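Local coordinates for protein collagen adhesin (Staphylococcus aureus, PDB 2F68) that binds collagen at the staphylococcal cell surface, probably by wrapping its two extracellular domains around the triple helix in a "collagen hug", at residues V22-I27 with G31-K36; A55-T58 with K63-G66. All blocks are in the same frame, centred on the assembly; numbering follows the deposited sequence.

Interaction 1. Residues V22-I27 with G31-K36; sequences VSPSKI and GKTTVK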
ATOM      1  N   VAL A  22      -5.531  -2.100 -18.547  1.00 24.53           N
ATOM      2  CA  VAL A  22      -4.629  -1.796 -17.436  1.00 25.96           C
ATOM      3  C   VAL A  22      -3.508  -0.870 -17.906  1.00 27.59           C
ATOM      4  O   VAL A  22      -2.737  -1.215 -18.806  1.00 28.61           O
ATOM      5  CB  VAL A  22      -4.031  -3.072 -16.784  1.00 26.99           C
ATOM      6  CG1 VAL A  22      -3.258  -2.714 -15.524  1.00 26.33           C
ATOM      7  CG2 VAL A  22      -5.120  -4.074 -16.447  1.00 29.33           C
ATOM      8  N   SER A  23      -3.435   0.309 -17.293  1.00 28.74           N
ATOM      9  CA  SER A  23      -2.411   1.299 -17.615  1.00 29.09           C
ATOM     10  C   SER A  23      -1.736   1.815 -16.341  1.00 28.03           C
ATOM     11  O   SER A  23      -2.423   2.191 -15.388  1.00 28.08           O
ATOM     12  CB  SER A  23      -3.017   2.462 -18.406  1.00 30.53           C
ATOM     13  OG  SER A  23      -2.019   3.381 -18.814  1.00 35.44           O
ATOM     14  N   PRO A  24      -0.387   1.832 -16.315  1.00 26.79           N
ATOM     15  CA  PRO A  24       0.526   1.400 -17.381  1.00 27.06           C
ATOM     16  C   PRO A  24       0.650  -0.122 -17.499  1.00 27.60           C
ATOM     17  O   PRO A  24       0.398  -0.844 -16.530  1.00 27.31           O
ATOM     18  CB  PRO A  24       1.863   2.008 -16.957  1.00 27.08           C
ATOM     19  CG  PRO A  24       1.784   2.070 -15.479  1.00 26.59           C
ATOM     20  CD  PRO A  24       0.348   2.334 -15.139  1.00 26.10           C
ATOM     21  N   SER A  25       1.038  -0.589 -18.683  1.00 27.65           N
ATOM     22  CA  SER A  25       1.174  -2.019 -18.960  1.00 29.96           C
ATOM     23  C   SER A  25       2.526  -2.584 -18.522  1.00 29.85           C
ATOM     24  O   SER A  25       2.690  -3.802 -18.418  1.00 30.33           O
ATOM     25  CB  SER A  25       0.938  -2.300 -20.449  1.00 30.56           C
ATOM     26  OG  SER A  25       1.862  -1.592 -21.256  1.00 33.75           O
ATOM     27  N   LYS A  26       3.486  -1.698 -18.269  1.00 29.62           N
ATOM     28  CA  LYS A  26       4.820  -2.097 -17.820  1.00 29.88           C
ATOM     29  C   LYS A  26       5.170  -1.443 -16.485  1.00 28.06           C
ATOM     30  O   LYS A  26       5.269  -0.217 -16.388  1.00 26.23           O
ATOM     31  CB  LYS A  26       5.873  -1.756 -18.880  1.00 29.86           C
ATOM     32  CG  LYS A  26       5.833  -2.653 -20.115  1.00 33.59           C
ATOM     33  CD  LYS A  26       6.752  -2.152 -21.230  1.00 34.62           C
ATOM     34  CE  LYS A  26       8.193  -2.630 -21.062  1.00 43.51           C
ATOM     35  NZ  LYS A  26       8.967  -1.815 -20.082  1.00 45.23           N
ATOM     36  N   ILE A  27       5.345  -2.273 -15.458  1.00 26.48           N
ATOM     37  CA  ILE A  27       5.647  -1.799 -14.102  1.00 24.51           C
ATOM     38  C   ILE A  27       6.832  -2.539 -13.477  1.00 25.15           C
ATOM     39  O   ILE A  27       7.186  -3.639 -13.907  1.00 25.36           O
ATOM     40  CB  ILE A  27       4.413  -1.897 -13.158  1.00 25.11           C
ATOM     41  CG1 ILE A  27       3.793  -3.302 -13.203  1.00 23.05           C
ATOM     42  CG2 ILE A  27       3.384  -0.817 -13.499  1.00 23.99           C
ATOM     43  CD1 ILE A  27       2.857  -3.613 -12.048  1.00 23.07           C
ATOM     44  N   GLY A  31       5.359  -2.245  -7.982  1.00 25.46           N
ATOM     45  CA  GLY A  31       4.832  -1.040  -8.620  1.00 25.41           C
ATOM     46  C   GLY A  31       3.317  -1.007  -8.676  1.00 25.29           C
ATOM     47  O   GLY A  31       2.657  -2.042  -8.544  1.00 25.03           O
ATOM     48  N   LYS A  32       2.770   0.189  -8.879  1.00 25.16           N
ATOM     49  CA  LYS A  32       1.323   0.391  -8.932  1.00 26.70           C
ATOM     50  C   LYS A  32       0.833   0.606 -10.361  1.00 25.99           C
ATOM     51  O   LYS A  32       1.483   1.293 -11.153  1.00 24.39           O
ATOM     52  CB  LYS A  32       0.912   1.583  -8.061  1.00 26.84           C
ATOM     53  CG  LYS A  32       1.131   1.384  -6.567  1.00 29.63           C
ATOM     54  CD  LYS A  32       0.737   2.630  -5.789  1.00 31.48           C
ATOM     55  CE  LYS A  32       1.011   2.465  -4.303  1.00 37.90           C
ATOM     56  NZ  LYS A  32       0.629   3.678  -3.530  1.00 38.43           N
ATOM     57  N   THR A  33      -0.314   0.011 -10.678  1.00 25.37           N
ATOM     58  CA  THR A  33      -0.959   0.188 -11.981  1.00 23.74           C
ATOM     59  C   THR A  33      -2.488   0.178 -11.856  1.00 23.11           C
ATOM     60  O   THR A  33      -3.042  -0.466 -10.962  1.00 23.26           O
ATOM     61  CB  THR A  33      -0.467  -0.853 -13.030  1.00 24.00           C
ATOM     62  OG1 THR A  33      -1.103  -0.609 -14.290  1.00 25.39           O
ATOM     63  CG2 THR A  33      -0.752  -2.287 -12.581  1.00 24.44           C
ATOM     64  N   THR A  34      -3.154   0.899 -12.756  1.00 22.58           N
ATOM     65  CA  THR A  34      -4.602   1.100 -12.675  1.00 22.77           C
ATOM     66  C   THR A  34      -5.365   0.197 -13.647  1.00 21.91           C
ATOM     67  O   THR A  34      -5.054   0.147 -14.838  1.00 22.57           O
ATOM     68  CB  THR A  34      -4.980   2.580 -12.931  1.00 23.22           C
ATOM     69  OG1 THR A  34      -4.013   3.441 -12.314  1.00 24.56           O
ATOM     70  CG2 THR A  34      -6.357   2.890 -12.367  1.00 24.03           C
ATOM     71  N   VAL A  35      -6.366  -0.508 -13.120  1.00 21.07           N
ATOM     72  CA  VAL A  35      -7.212  -1.403 -13.911  1.00 21.15           C
ATOM     73  C   VAL A  35      -8.592  -0.773 -14.114  1.00 20.63           C
ATOM     74  O   VAL A  35      -9.216  -0.310 -13.157  1.00 21.75           O
ATOM     75  CB  VAL A  35      -7.372  -2.792 -13.231  1.00 21.16           C
ATOM     76  CG1 VAL A  35      -8.139  -3.758 -14.132  1.00 21.76           C
ATOM     77  CG2 VAL A  35      -6.015  -3.377 -12.870  1.00 20.22           C
ATOM     78  N   LYS A  36      -9.056  -0.758 -15.362  1.00 21.24           N
ATOM     79  CA  LYS A  36     -10.373  -0.218 -15.695  1.00 21.40           C
ATOM     80  C   LYS A  36     -11.245  -1.264 -16.388  1.00 21.30           C
ATOM     81  O   LYS A  36     -10.835  -1.872 -17.378  1.00 19.56           O
ATOM     82  CB  LYS A  36     -10.240   1.038 -16.563  1.00 21.09           C
ATOM     83  CG  LYS A  36     -11.514   1.867 -16.664  1.00 22.92           C
ATOM     84  CD  LYS A  36     -11.299   3.115 -17.504  1.00 23.63           C
ATOM     85  CE  LYS A  36     -12.567   3.948 -17.587  1.00 30.91           C
ATOM     86  NZ  LYS A  36     -12.372   5.178 -18.401  1.00 30.59           N
TER
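Gly-31 meets Ile-27 where the two segments come together beside the turn. Ile-27 CD1 lies 3.8 Å from Gly-31 O. Its other branch, CG2, rests near Lys-32 O and on Thr-33 CB. Ile-27 CG1 stands between its own backbone N and carbonyl carbon (chi1 51°), which also sets the direction of CG2. With chi2 extended, CD1 runs on toward Gly-31 O and Thr-33 CG2.

Thr-33 carries the centre of the contact. Its OG1, anti to the backbone N (chi1 -178°), reaches over to Pro-24 and donates a hydrogen bond to Pro-24 O at 2.7 Å. This bond ties strand 31-40 to the loop that interrupts strand 17-27. The donor is tilted 17° from the carbonyl plane. The peptide bond before Pro-24 is cis, and Pro-24 CD lies 3.4 Å from Thr-33 OG1. Thr-33 CG2 is on the apolar side, against Ile-27 CD1 and Val-22 CG1.

Strands 17-27 and 31-40 form an antiparallel beta hairpin, and 31-40 lies between 17-27 and 104-116. Within these segments the pairing is limited to 22-23 with 34-35. The first strand breaks at Pro-24 and Ser-25, then pairs parallel with 135-141. This resembles the switch of the first strand between sheets in many Ig-like domains.

Thr-34 supplies the backbone pairing. It forms a hydrogen-bonded pair with Ser-23: Ser-23 N donates to Thr-34 O at 2.9 Å, and Thr-34 N donates to Ser-23 O at 3.0 Å. Val-22 CA adds a CH...O contact to Thr-34 O.

Val-35 faces Val-22 in the next, non-hydrogen-bonded pair, where the CA atoms are 4.4 Å apart. Val-22 CG2 sits 3.8 Å from Val-35 CG2 and is equally close to CG1, so one methyl of Val-22 meets both branches of Val-35.

Interaction 2. Residues A55-T58 with K63-G66; sequences AWPT and KIEG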
ATOM      1  N   ALA A  55     -10.624 -10.913 -12.254  1.00 19.15           N
ATOM      2  CA  ALA A  55      -9.679 -11.890 -11.711  1.00 20.37           C
ATOM      3  C   ALA A  55      -8.242 -11.662 -12.180  1.00 19.66           C
ATOM      4  O   ALA A  55      -8.008 -11.151 -13.278  1.00 18.79           O
ATOM      5  CB  ALA A  55     -10.132 -13.306 -12.051  1.00 20.49           C
ATOM      6  N   TRP A  56      -7.292 -12.054 -11.333  1.00 20.18           N
ATOM      7  CA  TRP A  56      -5.861 -11.926 -11.614  1.00 20.10           C
ATOM      8  C   TRP A  56      -5.057 -12.987 -10.849  1.00 20.97           C
ATOM      9  O   TRP A  56      -5.548 -13.526  -9.854  1.00 21.13           O
ATOM     10  CB  TRP A  56      -5.364 -10.517 -11.261  1.00 19.73           C
ATOM     11  CG  TRP A  56      -5.781 -10.032  -9.901  1.00 18.35           C
ATOM     12  CD1 TRP A  56      -5.341 -10.493  -8.692  1.00 17.92           C
ATOM     13  CD2 TRP A  56      -6.711  -8.980  -9.613  1.00 19.58           C
ATOM     14  NE1 TRP A  56      -5.943  -9.799  -7.670  1.00 20.48           N
ATOM     15  CE2 TRP A  56      -6.788  -8.865  -8.207  1.00 19.43           C
ATOM     16  CE3 TRP A  56      -7.488  -8.126 -10.407  1.00 20.84           C
ATOM     17  CZ2 TRP A  56      -7.613  -7.927  -7.576  1.00 19.80           C
ATOM     18  CZ3 TRP A  56      -8.309  -7.196  -9.778  1.00 19.46           C
ATOM     19  CH2 TRP A  56      -8.365  -7.104  -8.376  1.00 19.79           C
ATOM     20  N   PRO A  57      -3.825 -13.297 -11.314  1.00 21.17           N
ATOM     21  CA  PRO A  57      -2.978 -14.267 -10.608  1.00 20.65           C
ATOM     22  C   PRO A  57      -2.627 -13.823  -9.185  1.00 21.21           C
ATOM     23  O   PRO A  57      -2.209 -12.682  -8.972  1.00 18.45           O
ATOM     24  CB  PRO A  57      -1.716 -14.336 -11.478  1.00 20.96           C
ATOM     25  CG  PRO A  57      -1.723 -13.081 -12.277  1.00 20.85           C
ATOM     26  CD  PRO A  57      -3.162 -12.785 -12.528  1.00 21.37           C
ATOM     27  N   THR A  58      -2.809 -14.732  -8.231  1.00 20.42           N
ATOM     28  CA  THR A  58      -2.542 -14.457  -6.818  1.00 22.91           C
ATOM     29  C   THR A  58      -1.298 -15.194  -6.318  1.00 23.19           C
ATOM     30  O   THR A  58      -0.768 -14.880  -5.250  1.00 22.97           O
ATOM     31  CB  THR A  58      -3.750 -14.827  -5.925  1.00 22.78           C
ATOM     32  OG1 THR A  58      -4.132 -16.187  -6.168  1.00 24.57           O
ATOM     33  CG2 THR A  58      -4.935 -13.911  -6.210  1.00 24.67           C
ATOM     34  N   LYS A  63       2.383 -11.957  -8.993  1.00 24.11           N
ATOM     35  CA  LYS A  63       1.290 -11.752  -8.047  1.00 25.11           C
ATOM     36  C   LYS A  63       0.697 -10.352  -8.185  1.00 23.84           C
ATOM     37  O   LYS A  63       1.417  -9.352  -8.127  1.00 23.92           O
ATOM     38  CB  LYS A  63       1.775 -11.992  -6.613  1.00 26.24           C
ATOM     39  CG  LYS A  63       0.691 -11.904  -5.544  1.00 29.00           C
ATOM     40  CD  LYS A  63       1.237 -12.283  -4.174  1.00 28.88           C
ATOM     41  CE  LYS A  63       0.196 -12.102  -3.075  1.00 32.41           C
ATOM     42  NZ  LYS A  63      -0.923 -13.082  -3.164  1.00 34.65           N
ATOM     43  N   ILE A  64      -0.619 -10.296  -8.373  1.00 21.89           N
ATOM     44  CA  ILE A  64      -1.348  -9.031  -8.434  1.00 21.32           C
ATOM     45  C   ILE A  64      -2.188  -8.864  -7.169  1.00 21.41           C
ATOM     46  O   ILE A  64      -2.967  -9.750  -6.809  1.00 19.33           O
ATOM     47  CB  ILE A  64      -2.238  -8.932  -9.710  1.00 20.67           C
ATOM     48  CG1 ILE A  64      -1.394  -9.063 -10.990  1.00 21.30           C
ATOM     49  CG2 ILE A  64      -3.065  -7.640  -9.715  1.00 17.67           C
ATOM     50  CD1 ILE A  64      -0.352  -7.960 -11.210  1.00 22.32           C
ATOM     51  N   GLU A  65      -2.010  -7.731  -6.496  1.00 22.86           N
ATOM     52  CA  GLU A  65      -2.714  -7.450  -5.248  1.00 23.43           C
ATOM     53  C   GLU A  65      -3.563  -6.187  -5.365  1.00 23.18           C
ATOM     54  O   GLU A  65      -3.036  -5.082  -5.513  1.00 22.11           O
ATOM     55  CB  GLU A  65      -1.724  -7.322  -4.085  1.00 24.52           C
ATOM     56  CG  GLU A  65      -0.913  -8.581  -3.801  1.00 26.95           C
ATOM     57  CD  GLU A  65       0.064  -8.408  -2.651  1.00 29.14           C
ATOM     58  OE1 GLU A  65      -0.386  -8.148  -1.515  1.00 29.87           O
ATOM     59  OE2 GLU A  65       1.284  -8.545  -2.883  1.00 35.43           O
ATOM     60  N   GLY A  66      -4.880  -6.364  -5.306  1.00 21.67           N
ATOM     61  CA  GLY A  66      -5.819  -5.249  -5.386  1.00 21.74           C
ATOM     62  C   GLY A  66      -5.941  -4.513  -4.068  1.00 21.62           C
ATOM     63  O   GLY A  66      -6.250  -5.116  -3.040  1.00 21.26           O
TER
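Trp-56 CG lies between its backbone N and carbonyl carbon (chi1 49°), which turns the indole toward Ile-64. Ile-64 CG2 comes over one face of that indole. It sits 3.8 Å from the centroid of the five-membered ring of Trp-56, 16° off the normal, a CH-pi contact. Ile-64 CB packs on Trp-56 CD1 at 3.6 Å. The six-membered part of the indole extends to Gly-66, where Trp-56 CZ2 is 3.9 Å from Gly-66 N. Trp-56 NE1 passes 3.1 Å from Ile-64 O without bonding to it and makes a weak hydrogen bond to Pro-87 O.

The backbone is joined next to the ring. Ile-64 N donates to Pro-57 O at 2.9 Å, and the bond is nearly straight at 170°. Lys-63 NZ donates to Thr-58 O at 2.8 Å, in the carbonyl plane and on a lone pair. The lysine chain is extended until its last torsion, where it bends its amine back to that oxygen.

The loop after strand 50-54 is thus fastened to strand 62-75 inside the Ig-like domain. Ala-128 touches both Pro-57 and Ile-64. The strand satisfies two successive loop carbonyls, whereas the buried indole, with its weakly bonded N-H, is probably held mainly by packing.

From the N terminus, interaction 1 comes first. It closes the short turn between strands 17-27 and 31-40. The chain then runs through strand 50-54 before interaction 2 closes a second short loop, between 55-58 and strand 62-75. The two contacts are in series and neither nests in nor crosses the other. Their centres are 12 Å apart, and their nearest atoms, about 5 Å apart, do not touch. Strand 104-116 connects them, since it pairs with both 31-40 and 62-75. Val-112 on that strand meets Val-35 and Thr-33 of interaction 1 and Ile-64 of interaction 2. Strand 127-132 is also shared: Ile-130 touches Val-22, Val-35 and Trp-56.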